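Local structure of hypothetical protein PA4535 (Pseudomonas aeruginosa, 1Y0K) at residues Ala14-Asn18 against Phe144-Lys148. The protein is of unknown function, but belongs to the DUF1780 family of putative endonucleases in the PD-(D/E)XK clan. Residues are numbered along the deposited sequence; the frame is centred on the assembly and turned at random.
Sequences AEQAN and FVNLK
The Asn146 amide has the methyl of Ala17 over one face, 3.7 Å from CB to ND2, and meets helix 3-23 along its edge. Its ND2 donates to Ala14 O at 2.9 Å, nearly straight at 166° and close to the amide's own plane, whereas a second, weak bond to Asn18 OD1 is bent. The Asn18 amide is turned 71° from that of Asn146. At the other end of the group, Asn146 OD1 lies 3.3 Å from Ala14 CB. With CG anti to the backbone N (chi1 -174°), Asn146 reaches from strand 140-146 to the helix. The Phe144 ring presents an edge to Ala17, CZ to CB 4.2 Å, and packs edge-to-face with Trp32. Beyond the strand, the extended Glu15 chain lies across the Lys148 methylenes; OE2 is 4.0 Å from NZ, too far for a salt bridge, though the opposite charges probably attract. A water joins Asn18 ND2, 2.9 Å away, to Asn146 O. Ala14 O therefore keeps its helical bond from Asn18 N while also accepting from ND2, and a buried amide fastens this helix to a central sheet strand that also pairs with strand 65-73.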
loop_
_atom_site.group_PDB
_atom_site.type_symbol
_atom_site.label_atom_id
_atom_site.label_comp_id
_atom_site.label_asym_id
_atom_site.label_seq_id
_atom_site.Cartn_x
_atom_site.Cartn_y
_atom_site.Cartn_z
ATOM N N ALA A 14 -12.545 -7.594 4.536
ATOM C CA ALA A 14 -12.263 -7.053 3.207
ATOM C C ALA A 14 -13.473 -6.302 2.662
ATOM O O ALA A 14 -13.349 -5.198 2.112
ATOM C CB ALA A 14 -11.833 -8.163 2.244
ATOM N N GLU A 15 -14.652 -6.896 2.830
ATOM C CA GLU A 15 -15.902 -6.263 2.411
ATOM C C GLU A 15 -16.105 -4.904 3.078
ATOM O O GLU A 15 -16.488 -3.940 2.410
ATOM C CB GLU A 15 -17.097 -7.177 2.704
ATOM C CG GLU A 15 -17.218 -8.371 1.787
ATOM C CD GLU A 15 -18.355 -9.314 2.179
ATOM O OE1 GLU A 15 -18.686 -9.419 3.388
ATOM O OE2 GLU A 15 -18.915 -9.966 1.272
ATOM N N GLN A 16 -15.834 -4.831 4.381
ATOM C CA GLN A 16 -15.966 -3.594 5.158
ATOM C C GLN A 16 -15.075 -2.483 4.632
ATOM O O GLN A 16 -15.509 -1.336 4.533
ATOM C CB GLN A 16 -15.626 -3.827 6.627
ATOM C CG GLN A 16 -16.764 -4.370 7.457
ATOM C CD GLN A 16 -16.301 -4.901 8.801
ATOM O OE1 GLN A 16 -16.793 -5.927 9.272
ATOM N NE2 GLN A 16 -15.344 -4.210 9.426
ATOM N N ALA A 17 -13.827 -2.833 4.316
ATOM C CA ALA A 17 -12.883 -1.879 3.749
ATOM C C ALA A 17 -13.390 -1.360 2.402
ATOM O O ALA A 17 -13.340 -0.164 2.152
ATOM C CB ALA A 17 -11.501 -2.501 3.604
ATOM N N ASN A 18 -13.887 -2.260 1.550
ATOM C CA ASN A 18 -14.458 -1.860 0.258
ATOM C C ASN A 18 -15.665 -0.949 0.404
ATOM O O ASN A 18 -15.789 0.038 -0.319
ATOM C CB ASN A 18 -14.814 -3.072 -0.599
ATOM C CG ASN A 18 -13.604 -3.686 -1.269
ATOM O OD1 ASN A 18 -12.519 -3.099 -1.280
ATOM N ND2 ASN A 18 -13.779 -4.876 -1.830
ATOM N N PHE A 144 -2.856 0.463 -1.512
ATOM C CA PHE A 144 -3.808 -0.165 -0.587
ATOM C C PHE A 144 -4.345 -1.417 -1.276
ATOM O O PHE A 144 -5.008 -1.334 -2.315
ATOM C CB PHE A 144 -4.948 0.776 -0.187
ATOM C CG PHE A 144 -5.903 0.154 0.794
ATOM C CD1 PHE A 144 -5.616 0.186 2.157
ATOM C CD2 PHE A 144 -7.063 -0.481 0.359
ATOM C CE1 PHE A 144 -6.479 -0.405 3.085
ATOM C CE2 PHE A 144 -7.937 -1.075 1.288
ATOM C CZ PHE A 144 -7.634 -1.036 2.647
ATOM N N VAL A 145 -3.993 -2.567 -0.714
ATOM C CA VAL A 145 -4.273 -3.858 -1.311
ATOM C C VAL A 145 -5.374 -4.579 -0.515
ATOM O O VAL A 145 -5.220 -4.865 0.680
ATOM C CB VAL A 145 -2.991 -4.735 -1.398
ATOM C CG1 VAL A 145 -3.281 -6.030 -2.175
ATOM C CG2 VAL A 145 -1.862 -3.973 -2.075
ATOM N N ASN A 146 -6.475 -4.885 -1.196
ATOM C CA ASN A 146 -7.630 -5.493 -0.550
ATOM C C ASN A 146 -8.394 -6.371 -1.535
ATOM O O ASN A 146 -9.107 -5.876 -2.395
ATOM C CB ASN A 146 -8.546 -4.421 0.050
ATOM C CG ASN A 146 -9.678 -5.019 0.860
ATOM O OD1 ASN A 146 -9.459 -5.912 1.686
ATOM N ND2 ASN A 146 -10.895 -4.548 0.616
ATOM N N LEU A 147 -8.226 -7.679 -1.388
ATOM C CA LEU A 147 -8.790 -8.647 -2.325
ATOM C C LEU A 147 -9.817 -9.480 -1.588
ATOM O O LEU A 147 -9.498 -10.070 -0.563
ATOM C CB LEU A 147 -7.688 -9.558 -2.882
ATOM C CG LEU A 147 -6.438 -8.886 -3.479
ATOM C CD1 LEU A 147 -5.369 -9.917 -3.820
ATOM C CD2 LEU A 147 -6.779 -8.041 -4.707
ATOM N N LYS A 148 -11.046 -9.527 -2.093
ATOM C CA LYS A 148 -12.062 -10.369 -1.467
ATOM C C LYS A 148 -11.794 -11.854 -1.767
ATOM O O LYS A 148 -12.128 -12.722 -0.956
ATOM C CB LYS A 148 -13.476 -9.952 -1.895
ATOM C CG LYS A 148 -14.588 -10.661 -1.115
ATOM C CD LYS A 148 -15.984 -10.152 -1.458
ATOM C CE LYS A 148 -17.077 -11.033 -0.858
ATOM N NZ LYS A 148 -17.046 -12.460 -1.309
HETATM O O HOH W 1 -11.597 -6.052 -3.388
#